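Side-chain contacts in endoglucanase (Thermotoga maritima, PDB 1VHO), which is named an endoglucanase but belongs to the peptidase M42 family and probably works as an aminopeptidase that needs two divalent metal ions: residues 15-20 / 24-29; 73-76 / 82-85; 153-158 / 309-314; 199-204 / 209-214. All blocks are in the same frame, centred on the assembly; numbering follows the deposited sequence.

In the fold
Along the chain, interaction 1 comes first, where helix 7-16 passes into helix 25-35, and interaction 2 follows as the hairpin of strands 73-79 and 82-87. Interaction 3 joins strand 152-155 to the loop before strand 313-315, and interaction 4, in between in sequence, sets strand 195-201 against helix 208-213. Interactions 2 and 3 share the six-stranded antiparallel sheet, in which strands 73-79 and 152-155 are neighbours. Interaction 4 belongs to the eight-stranded mixed sheet, its centre about 29 Å from that of interaction 2. Interaction 1 touches both 3 and 4, with centres about 13 and 16 Å away, and so joins the parts carrying the two sheets, near Glu-204, the predicted proton acceptor, and predicted metal ligands.

Interaction 1. Residues 15-20 / 24-29; sequences SNLDGP and ETNVVS
Chi1 of Leu-17 (-65°) sets its CG opposite the carbonyl carbon, and chi1 of Val-27 (174°) sets CG1 opposite the backbone N and leaves CG2 opposite the carbonyl carbon, facing the loop; Val-27 CG2 ends up 3.8 Å from Leu-17 CB. The same methyl also touches the backbone of Gly-19, 3.7 Å from Gly-19 N. Farther out, Leu-17 CD2 lies 3.9 Å from Asn-26 ND2, the two side chains crossing at about a right angle. The contact closes the loop that connects two helices: helix 7-16 ends, Leu-17 is the first residue to leave helical geometry, and Glu-24 occupies the N-cap of helix 25-35. Polar groups meet through water. One molecule accepts from Asp-18 N and from Asn-26 ND2, each 3.0 Å away, and so ties the loop to the asparagine amide. A second donates to Asp-18 O at 2.6 Å and accepts from Val-27 N at 3.1 Å, which serves an amide in the first turn of the helix. The Asp-18 carboxylate points elsewhere: OD1 makes salt bridges to Arg-102 and Lys-169, and OD2 bonds to Tyr-104, an environment that would probably keep it ionised. Gly-19 N is hydrogen-bonded to Glu-70 OE2. Glu-24, its chain bent at chi2 (93°), runs CG past Gly-19 O and delivers OE2 to the backbone N of Gly-22 and of Gln-203; its side chain is about 6 Å from that of Glu-204, the predicted proton acceptor.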
loop_
_atom_site.group_PDB
_atom_site.type_symbol
_atom_site.label_atom_id
_atom_site.label_comp_id
_atom_site.label_asym_id
_atom_site.label_seq_id
_atom_site.Cartn_x
_atom_site.Cartn_y
_atom_site.Cartn_z
ATOM N N SER A 15 4.114 6.029 5.253
ATOM C CA SER A 15 4.425 6.684 3.967
ATOM C C SER A 15 5.914 7.011 3.842
ATOM O O SER A 15 6.507 6.798 2.760
ATOM C CB SER A 15 3.587 7.970 3.930
ATOM O OG SER A 15 4.006 8.750 2.809
ATOM N N ASN A 16 6.535 7.486 4.919
ATOM C CA ASN A 16 7.952 7.879 4.856
ATOM C C ASN A 16 8.919 6.718 4.718
ATOM O O ASN A 16 10.025 6.953 4.198
ATOM C CB ASN A 16 8.349 8.741 6.060
ATOM C CG ASN A 16 7.701 10.116 6.013
ATOM O OD1 ASN A 16 7.352 10.644 4.959
ATOM N ND2 ASN A 16 7.553 10.744 7.183
ATOM N N LEU A 17 8.630 5.538 5.266
ATOM C CA LEU A 17 9.497 4.379 5.104
ATOM C C LEU A 17 9.696 4.041 3.613
ATOM O O LEU A 17 8.795 4.241 2.777
ATOM C CB LEU A 17 8.808 3.158 5.735
ATOM C CG LEU A 17 8.621 3.281 7.264
ATOM C CD1 LEU A 17 7.602 2.205 7.678
ATOM C CD2 LEU A 17 9.970 3.073 7.940
ATOM N N ASP A 18 10.881 3.476 3.314
ATOM C CA ASP A 18 11.169 3.087 1.943
ATOM C C ASP A 18 11.139 1.580 1.760
ATOM O O ASP A 18 11.971 0.847 2.334
ATOM C CB ASP A 18 12.514 3.661 1.478
ATOM C CG ASP A 18 12.578 5.176 1.474
ATOM O OD1 ASP A 18 11.527 5.850 1.400
ATOM O OD2 ASP A 18 13.702 5.760 1.572
ATOM N N GLY A 19 10.217 1.124 0.899
ATOM C CA GLY A 19 10.140 -0.320 0.595
ATOM C C GLY A 19 9.753 -0.523 -0.861
ATOM O O GLY A 19 8.613 -0.885 -1.202
ATOM N N PRO A 20 10.608 -0.118 -1.796
ATOM C CA PRO A 20 10.340 -0.253 -3.216
ATOM C C PRO A 20 10.222 -1.757 -3.544
ATOM O O PRO A 20 10.752 -2.552 -2.778
ATOM C CB PRO A 20 11.578 0.344 -3.899
ATOM C CG PRO A 20 12.658 0.176 -2.864
ATOM C CD PRO A 20 11.985 0.412 -1.539
ATOM N N GLU A 24 11.238 -4.622 0.335
ATOM C CA GLU A 24 10.272 -4.159 1.333
ATOM C C GLU A 24 10.634 -4.514 2.752
ATOM O O GLU A 24 9.880 -4.122 3.675
ATOM C CB GLU A 24 8.867 -4.786 1.023
ATOM C CG GLU A 24 8.395 -4.547 -0.398
ATOM C CD GLU A 24 8.722 -5.634 -1.394
ATOM O OE1 GLU A 24 9.635 -6.439 -1.203
ATOM O OE2 GLU A 24 8.051 -5.689 -2.437
ATOM N N THR A 25 11.854 -4.995 3.064
ATOM C CA THR A 25 12.173 -5.417 4.412
ATOM C C THR A 25 12.001 -4.429 5.520
ATOM O O THR A 25 11.562 -4.772 6.615
ATOM C CB THR A 25 13.725 -5.828 4.474
ATOM O OG1 THR A 25 14.007 -6.275 3.143
ATOM C CG2 THR A 25 13.889 -6.918 5.467
ATOM N N ASN A 26 12.467 -3.202 5.316
ATOM C CA ASN A 26 12.347 -2.201 6.370
ATOM C C ASN A 26 10.884 -1.860 6.683
ATOM O O ASN A 26 10.626 -1.494 7.846
ATOM C CB ASN A 26 13.174 -0.949 6.056
ATOM C CG ASN A 26 13.480 -0.227 7.385
ATOM O OD1 ASN A 26 13.850 -0.866 8.386
ATOM N ND2 ASN A 26 13.330 1.078 7.384
ATOM N N VAL A 27 10.043 -1.813 5.684
ATOM C CA VAL A 27 8.598 -1.515 5.928
ATOM C C VAL A 27 7.987 -2.664 6.720
ATOM O O VAL A 27 7.254 -2.460 7.688
ATOM C CB VAL A 27 7.857 -1.351 4.596
ATOM C CG1 VAL A 27 6.335 -1.196 4.897
ATOM C CG2 VAL A 27 8.350 -0.122 3.830
ATOM N N VAL A 28 8.285 -3.892 6.337
ATOM C CA VAL A 28 7.781 -5.074 7.073
ATOM C C VAL A 28 8.315 -5.109 8.476
ATOM O O VAL A 28 7.588 -5.465 9.445
ATOM C CB VAL A 28 8.142 -6.367 6.302
ATOM C CG1 VAL A 28 7.827 -7.604 7.148
ATOM C CG2 VAL A 28 7.368 -6.463 4.990
ATOM N N SER A 29 9.584 -4.716 8.688
ATOM C CA SER A 29 10.137 -4.703 10.054
ATOM C C SER A 29 9.380 -3.713 10.908
ATOM O O SER A 29 9.093 -3.964 12.089
ATOM C CB SER A 29 11.633 -4.276 10.028
ATOM O OG SER A 29 12.068 -4.215 11.379
HETATM O O HOH W 1 12.969 3.266 5.424
HETATM O O HOH W 2 11.952 -1.605 3.205
#

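Interaction 2. Residues 73-76 / 82-85; sequences FVVS and FARL
Val-75 and Leu-85 face each other as an antiparallel non-hydrogen-bonded pair, and their methyls make the tight part of this beta hairpin: Val-75 CG2 rests 3.5 Å from Leu-85 CD2, the side chains meeting at a slant. Leu-85 also covers the base of Phe-73, with Leu-85 CB 3.9 Å from Phe-73 CB. Val-75 CG1 lies against Ala-83 CB at 4.1 Å. All four residues are buried. The face carrying Ser-76 and Arg-84 is looser and partly exposed. There Ser-76 OG, with chi1 near 54°, lies alongside the arginine's aliphatic chain, 3.4 Å from Arg-84 CD. A bend at chi3 (-81°) then turns the guanidinium aside, and NH2 forms a salt bridge to Glu-135. Between the two faces runs the backbone seam. Ser-76 N donates to Arg-84 O at 2.9 Å with an angle of 156° at the hydrogen, and Ser-76 OG adds a weak bond to the same oxygen. Two CA-H...O contacts, Val-75 CA to Arg-84 O and Leu-85 CA to Val-74 O, each 3.4 Å long, fill in beside it. Strand 73-79 is flanked on its other edge by strand 152-155. Arg-84 O is therefore met by one amide bond, one weak hydroxyl bond and one CA-H, so the polar link gathers on a single carbonyl oxygen, whereas the buried face is held by apolar contact.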
loop_
_atom_site.group_PDB
_atom_site.type_symbol
_atom_site.label_atom_id
_atom_site.label_comp_id
_atom_site.label_asym_id
_atom_site.label_seq_id
_atom_site.Cartn_x
_atom_site.Cartn_y
_atom_site.Cartn_z
ATOM N N PHE A 73 13.129 2.855 -8.660
ATOM C CA PHE A 73 13.929 2.863 -9.895
ATOM C C PHE A 73 15.309 2.280 -9.583
ATOM O O PHE A 73 15.795 2.336 -8.450
ATOM C CB PHE A 73 14.192 4.323 -10.382
ATOM C CG PHE A 73 12.966 5.147 -10.585
ATOM C CD1 PHE A 73 12.307 5.182 -11.788
ATOM C CD2 PHE A 73 12.476 5.923 -9.529
ATOM C CE1 PHE A 73 11.153 5.954 -11.967
ATOM C CE2 PHE A 73 11.312 6.662 -9.694
ATOM C CZ PHE A 73 10.659 6.711 -10.913
ATOM N N VAL A 74 15.937 1.719 -10.614
ATOM C CA VAL A 74 17.296 1.220 -10.453
ATOM C C VAL A 74 18.201 1.968 -11.429
ATOM O O VAL A 74 17.729 2.301 -12.535
ATOM C CB VAL A 74 17.354 -0.319 -10.722
ATOM C CG1 VAL A 74 16.841 -0.659 -12.114
ATOM C CG2 VAL A 74 18.783 -0.794 -10.506
ATOM N N VAL A 75 19.419 2.280 -11.043
ATOM C CA VAL A 75 20.334 2.962 -11.972
ATOM C C VAL A 75 20.733 1.852 -12.993
ATOM O O VAL A 75 21.242 0.817 -12.545
ATOM C CB VAL A 75 21.576 3.488 -11.261
ATOM C CG1 VAL A 75 22.610 3.996 -12.250
ATOM C CG2 VAL A 75 21.150 4.643 -10.310
ATOM N N SER A 76 20.387 2.040 -14.243
ATOM C CA SER A 76 20.712 0.982 -15.214
ATOM C C SER A 76 21.948 1.314 -16.025
ATOM O O SER A 76 22.552 0.419 -16.609
ATOM C CB SER A 76 19.516 0.827 -16.166
ATOM O OG SER A 76 19.234 2.097 -16.716
ATOM N N PHE A 82 25.567 11.580 -16.874
ATOM C CA PHE A 82 24.164 11.238 -16.681
ATOM C C PHE A 82 23.897 9.790 -16.313
ATOM O O PHE A 82 24.356 8.833 -16.955
ATOM C CB PHE A 82 23.322 11.655 -17.894
ATOM C CG PHE A 82 23.498 13.101 -18.288
ATOM C CD1 PHE A 82 22.978 14.131 -17.520
ATOM C CD2 PHE A 82 24.224 13.440 -19.434
ATOM C CE1 PHE A 82 23.162 15.455 -17.847
ATOM C CE2 PHE A 82 24.422 14.761 -19.768
ATOM C CZ PHE A 82 23.886 15.787 -18.991
ATOM N N ALA A 83 23.191 9.576 -15.199
ATOM C CA ALA A 83 22.822 8.205 -14.802
ATOM C C ALA A 83 21.373 7.992 -15.252
ATOM O O ALA A 83 20.466 8.808 -14.961
ATOM C CB ALA A 83 22.942 7.950 -13.328
ATOM N N ARG A 84 21.124 6.867 -15.913
ATOM C CA ARG A 84 19.780 6.559 -16.370
ATOM C C ARG A 84 19.039 5.695 -15.328
ATOM O O ARG A 84 19.680 4.827 -14.757
ATOM C CB ARG A 84 19.845 5.746 -17.698
ATOM C CG ARG A 84 18.456 5.210 -18.037
ATOM C CD ARG A 84 18.481 4.311 -19.252
ATOM N NE ARG A 84 18.478 5.088 -20.496
ATOM C CZ ARG A 84 18.801 4.534 -21.664
ATOM N NH1 ARG A 84 19.143 3.243 -21.720
ATOM N NH2 ARG A 84 18.794 5.282 -22.755
ATOM N N LEU A 85 17.764 5.965 -15.087
ATOM C CA LEU A 85 17.003 5.186 -14.116
ATOM C C LEU A 85 15.876 4.404 -14.807
ATOM O O LEU A 85 15.208 5.000 -15.655
ATOM C CB LEU A 85 16.292 6.101 -13.099
ATOM C CG LEU A 85 17.184 7.017 -12.250
ATOM C CD1 LEU A 85 16.308 7.831 -11.282
ATOM C CD2 LEU A 85 18.186 6.202 -11.461
#

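Interaction 3. Residues 153-158 / 309-314; sequences AVIDQT and HTPVEM
Apolar packing comes from Ile-155 and Pro-311, whose side chains cross at about a right angle: Ile-155 CG2 meets Pro-311 CB at 3.7 Å. Van der Waals contacts of the Gln-157 chain that involve polar atoms come next. With its CG anti to the backbone N (chi1 -178°) and a turn at chi2 (70°), the chain brings Gln-157 CG up to the oxygen end of the Pro-311 carbonyl, 3.2 Å from Pro-311 O. The amide oxygen Gln-157 OE1 settles 3.5 Å from Pro-311 CB, and Gln-157 NE2 lies 3.7 Å from Val-312 CG1. Hydrogen bonds appear within 309-314 itself and shape the loop. Thr-310 OG1 accepts from Val-312 N at 3.2 Å, an ST turn, and is also bonded to Tyr-307 O. Glu-313 OE2 offers its anti lone pair to His-309 N at 2.9 Å, while OE1 takes the backbone N of Asp-172. Since His-309 and Asp-172 are both predicted zinc ligands, Glu-313 links two backbone segments of the probable metal site. In the fold, Ile-155 closes strand 152-155, which runs between strands 73-79 and 100-105 of the six-stranded sheet, and the proline loop leads into strand 313-315, which pairs with strand 165-168; Val-312 also leans on Val-167 of that strand.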
loop_
_atom_site.group_PDB
_atom_site.type_symbol
_atom_site.label_atom_id
_atom_site.label_comp_id
_atom_site.label_asym_id
_atom_site.label_seq_id
_atom_site.Cartn_x
_atom_site.Cartn_y
_atom_site.Cartn_z
ATOM N N ALA A 153 16.495 3.852 -6.262
ATOM C CA ALA A 153 15.951 5.161 -5.896
ATOM C C ALA A 153 14.461 5.045 -5.599
ATOM O O ALA A 153 13.806 4.161 -6.130
ATOM C CB ALA A 153 16.083 6.104 -7.118
ATOM N N VAL A 154 13.964 5.884 -4.678
ATOM C CA VAL A 154 12.531 5.928 -4.430
ATOM C C VAL A 154 12.165 7.429 -4.469
ATOM O O VAL A 154 13.060 8.276 -4.491
ATOM C CB VAL A 154 12.132 5.333 -3.072
ATOM C CG1 VAL A 154 12.426 3.804 -3.049
ATOM C CG2 VAL A 154 12.936 6.025 -1.973
ATOM N N ILE A 155 10.888 7.738 -4.416
ATOM C CA ILE A 155 10.454 9.141 -4.378
ATOM C C ILE A 155 10.874 9.756 -3.052
ATOM O O ILE A 155 10.779 9.167 -1.971
ATOM C CB ILE A 155 8.900 9.159 -4.482
ATOM C CG1 ILE A 155 8.500 8.784 -5.901
ATOM C CG2 ILE A 155 8.343 10.533 -4.106
ATOM C CD1 ILE A 155 8.972 9.742 -6.935
ATOM N N ASP A 156 11.428 10.980 -3.114
ATOM C CA ASP A 156 11.887 11.646 -1.898
ATOM C C ASP A 156 10.772 12.612 -1.439
ATOM O O ASP A 156 10.683 13.691 -1.977
ATOM C CB ASP A 156 13.175 12.406 -2.163
ATOM C CG ASP A 156 13.798 13.087 -0.973
ATOM O OD1 ASP A 156 13.417 12.848 0.203
ATOM O OD2 ASP A 156 14.699 13.935 -1.163
ATOM N N GLN A 157 9.916 12.134 -0.566
ATOM C CA GLN A 157 8.785 12.936 -0.075
ATOM C C GLN A 157 8.599 12.718 1.426
ATOM O O GLN A 157 8.537 11.554 1.870
ATOM C CB GLN A 157 7.478 12.447 -0.730
ATOM C CG GLN A 157 6.211 13.245 -0.323
ATOM C CD GLN A 157 6.223 14.637 -0.903
ATOM O OE1 GLN A 157 6.691 14.901 -2.013
ATOM N NE2 GLN A 157 5.657 15.656 -0.208
ATOM N N THR A 158 8.434 13.829 2.121
ATOM C CA THR A 158 8.196 13.751 3.587
ATOM C C THR A 158 6.687 13.950 3.777
ATOM O O THR A 158 6.150 14.942 3.280
ATOM C CB THR A 158 8.997 14.853 4.263
ATOM O OG1 THR A 158 10.413 14.481 4.127
ATOM C CG2 THR A 158 8.715 14.958 5.767
ATOM N N HIS A 309 -0.898 7.884 -7.629
ATOM C CA HIS A 309 0.366 7.807 -8.336
ATOM C C HIS A 309 1.121 9.113 -8.470
ATOM O O HIS A 309 1.471 9.477 -9.625
ATOM C CB HIS A 309 0.137 7.228 -9.753
ATOM C CG HIS A 309 -0.512 5.875 -9.732
ATOM N ND1 HIS A 309 -1.631 5.582 -10.490
ATOM C CD2 HIS A 309 -0.214 4.747 -9.050
ATOM C CE1 HIS A 309 -1.987 4.330 -10.281
ATOM N NE2 HIS A 309 -1.142 3.804 -9.417
ATOM N N THR A 310 1.212 9.931 -7.436
ATOM C CA THR A 310 2.017 11.161 -7.454
ATOM C C THR A 310 2.766 11.125 -6.090
ATOM O O THR A 310 2.393 10.283 -5.291
ATOM C CB THR A 310 1.249 12.478 -7.491
ATOM O OG1 THR A 310 0.512 12.651 -6.241
ATOM C CG2 THR A 310 0.276 12.549 -8.667
ATOM N N PRO A 311 3.718 11.984 -5.845
ATOM C CA PRO A 311 4.402 11.982 -4.536
ATOM C C PRO A 311 3.496 12.522 -3.439
ATOM O O PRO A 311 3.831 12.439 -2.240
ATOM C CB PRO A 311 5.575 12.955 -4.736
ATOM C CG PRO A 311 5.834 12.894 -6.239
ATOM C CD PRO A 311 4.380 12.900 -6.785
ATOM N N VAL A 312 2.414 13.194 -3.779
ATOM C CA VAL A 312 1.499 13.801 -2.817
ATOM C C VAL A 312 0.095 13.207 -2.810
ATOM O O VAL A 312 -0.928 13.917 -2.806
ATOM C CB VAL A 312 1.447 15.333 -2.965
ATOM C CG1 VAL A 312 2.772 15.942 -2.518
ATOM C CG2 VAL A 312 1.129 15.718 -4.406
ATOM N N GLU A 313 0.038 11.851 -2.756
ATOM C CA GLU A 313 -1.280 11.217 -2.627
ATOM C C GLU A 313 -1.907 11.764 -1.344
ATOM O O GLU A 313 -1.168 11.986 -0.402
ATOM C CB GLU A 313 -1.153 9.688 -2.498
ATOM C CG GLU A 313 -0.618 9.158 -3.876
ATOM C CD GLU A 313 -0.395 7.657 -3.843
ATOM O OE1 GLU A 313 -0.108 7.112 -2.774
ATOM O OE2 GLU A 313 -0.471 7.024 -4.934
HETATM N N MSE A 314 -3.224 11.795 -1.271
HETATM C CA MSE A 314 -3.869 12.336 -0.072
HETATM C C MSE A 314 -4.977 11.419 0.415
HETATM O O MSE A 314 -5.756 10.911 -0.405
HETATM C CB MSE A 314 -4.514 13.702 -0.471
HETATM C CG MSE A 314 -5.283 14.304 0.731
HETATM SE SE MSE A 314 -6.187 15.916 0.154
HETATM C CE MSE A 314 -4.696 17.101 0.006
#

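Interaction 4. Residues 199-204 / 209-214; sequences VFSVQE and LGALTG
Leu-209 O is gripped twice by Thr-213, in the helix that presses Ala-211 and Leu-212 against Val-199. This is a strand-helix contact of the alpha/beta fold of M42 peptidases, joining helix 208-213 to strand 195-201 of the mixed sheet; the axes of segments 209-213 and 199-201 run at 114° to each other and approach to 8.6 Å. Thr-213 N makes the usual helical bond to Leu-209 O, at 2.9 Å. The hydroxyl Thr-213 OG1, turned back by chi1 of 54°, donates to Leu-209 O at 3.0 Å from a position tilted 35° out of the carbonyl plane. Toward the strand, the packing is apolar and buried. Val-199 splits its methyls, CG1 touching Ala-211 CB at 3.9 Å and CG2 reaching Leu-212 CD1 at 4.0 Å, where the two side chains cross at about a right angle. Phe-65 of strand 61-67 touches both Val-199 and Leu-212. After Ser-201 the chain leaves the sheet and runs on to Glu-204, the predicted proton acceptor. The side chain of Ser-201 is about 3 Å from a bound cacodylate, probably from the crystallisation liquor, and Ser-201 OG lies 3.6 Å from Ala-211 CB.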
loop_
_atom_site.group_PDB
_atom_site.type_symbol
_atom_site.label_atom_id
_atom_site.label_comp_id
_atom_site.label_asym_id
_atom_site.label_seq_id
_atom_site.Cartn_x
_atom_site.Cartn_y
_atom_site.Cartn_z
ATOM N N VAL A 199 -2.618 -10.017 6.363
ATOM C CA VAL A 199 -1.501 -10.259 5.463
ATOM C C VAL A 199 -0.975 -9.012 4.747
ATOM O O VAL A 199 -1.721 -8.298 4.083
ATOM C CB VAL A 199 -1.987 -11.267 4.399
ATOM C CG1 VAL A 199 -0.871 -11.631 3.412
ATOM C CG2 VAL A 199 -2.603 -12.513 5.043
ATOM N N PHE A 200 0.300 -8.760 4.954
ATOM C CA PHE A 200 1.037 -7.650 4.353
ATOM C C PHE A 200 1.961 -8.262 3.293
ATOM O O PHE A 200 3.065 -8.761 3.573
ATOM C CB PHE A 200 1.828 -6.895 5.440
ATOM C CG PHE A 200 0.985 -6.390 6.589
ATOM C CD1 PHE A 200 0.763 -7.197 7.704
ATOM C CD2 PHE A 200 0.403 -5.137 6.556
ATOM C CE1 PHE A 200 -0.006 -6.732 8.772
ATOM C CE2 PHE A 200 -0.400 -4.670 7.590
ATOM C CZ PHE A 200 -0.592 -5.485 8.721
ATOM N N SER A 201 1.532 -8.247 2.052
ATOM C CA SER A 201 2.193 -8.853 0.929
ATOM C C SER A 201 3.231 -8.019 0.203
ATOM O O SER A 201 2.953 -6.894 -0.211
ATOM C CB SER A 201 1.107 -9.215 -0.135
ATOM O OG SER A 201 1.639 -10.114 -1.089
ATOM N N VAL A 202 4.380 -8.678 -0.049
ATOM C CA VAL A 202 5.426 -7.976 -0.813
ATOM C C VAL A 202 5.246 -8.261 -2.289
ATOM O O VAL A 202 4.468 -9.127 -2.713
ATOM C CB VAL A 202 6.833 -8.370 -0.340
ATOM C CG1 VAL A 202 7.015 -7.991 1.118
ATOM C CG2 VAL A 202 7.028 -9.890 -0.538
ATOM N N GLN A 203 5.988 -7.557 -3.142
ATOM C CA GLN A 203 5.834 -7.688 -4.568
ATOM C C GLN A 203 6.101 -9.073 -5.156
ATOM O O GLN A 203 5.377 -9.472 -6.071
ATOM C CB GLN A 203 6.766 -6.693 -5.286
ATOM C CG GLN A 203 6.258 -6.360 -6.693
ATOM C CD GLN A 203 7.154 -6.984 -7.744
ATOM O OE1 GLN A 203 8.173 -7.570 -7.387
ATOM N NE2 GLN A 203 6.765 -6.841 -9.003
ATOM N N GLU A 204 7.082 -9.789 -4.637
ATOM C CA GLU A 204 7.437 -11.079 -5.209
ATOM C C GLU A 204 6.530 -12.245 -4.903
ATOM O O GLU A 204 6.934 -13.374 -5.268
ATOM C CB GLU A 204 8.905 -11.396 -4.868
ATOM C CG GLU A 204 9.872 -10.556 -5.715
ATOM C CD GLU A 204 11.317 -10.673 -5.276
ATOM O OE1 GLU A 204 11.675 -11.682 -4.620
ATOM O OE2 GLU A 204 12.134 -9.768 -5.581
ATOM N N LEU A 209 -3.472 -15.307 -1.885
ATOM C CA LEU A 209 -3.494 -16.626 -1.236
ATOM C C LEU A 209 -2.076 -17.167 -1.099
ATOM O O LEU A 209 -1.712 -17.760 -0.078
ATOM C CB LEU A 209 -4.333 -17.634 -2.019
ATOM C CG LEU A 209 -5.389 -18.473 -1.329
ATOM C CD1 LEU A 209 -5.660 -19.772 -2.101
ATOM C CD2 LEU A 209 -5.108 -18.782 0.128
ATOM N N GLY A 210 -1.252 -17.014 -2.144
ATOM C CA GLY A 210 0.129 -17.479 -2.055
ATOM C C GLY A 210 0.882 -16.776 -0.943
ATOM O O GLY A 210 1.702 -17.366 -0.232
ATOM N N ALA A 211 0.606 -15.465 -0.726
ATOM C CA ALA A 211 1.339 -14.821 0.379
ATOM C C ALA A 211 0.930 -15.468 1.691
ATOM O O ALA A 211 1.732 -15.787 2.559
ATOM C CB ALA A 211 1.039 -13.320 0.408
ATOM N N LEU A 212 -0.379 -15.558 1.912
ATOM C CA LEU A 212 -0.871 -16.139 3.157
ATOM C C LEU A 212 -0.350 -17.555 3.399
ATOM O O LEU A 212 0.123 -17.830 4.501
ATOM C CB LEU A 212 -2.404 -16.153 3.122
ATOM C CG LEU A 212 -3.105 -16.980 4.198
ATOM C CD1 LEU A 212 -2.798 -16.447 5.584
ATOM C CD2 LEU A 212 -4.623 -16.958 3.942
ATOM N N THR A 213 -0.357 -18.407 2.372
ATOM C CA THR A 213 0.080 -19.795 2.557
ATOM C C THR A 213 1.578 -19.959 2.655
ATOM O O THR A 213 2.065 -21.016 3.073
ATOM C CB THR A 213 -0.505 -20.776 1.541
ATOM O OG1 THR A 213 -0.263 -20.338 0.207
ATOM C CG2 THR A 213 -2.025 -20.890 1.728
ATOM N N GLY A 214 2.334 -18.870 2.452
ATOM C CA GLY A 214 3.788 -18.932 2.617
ATOM C C GLY A 214 4.101 -18.938 4.106
ATOM O O GLY A 214 5.249 -19.150 4.514
#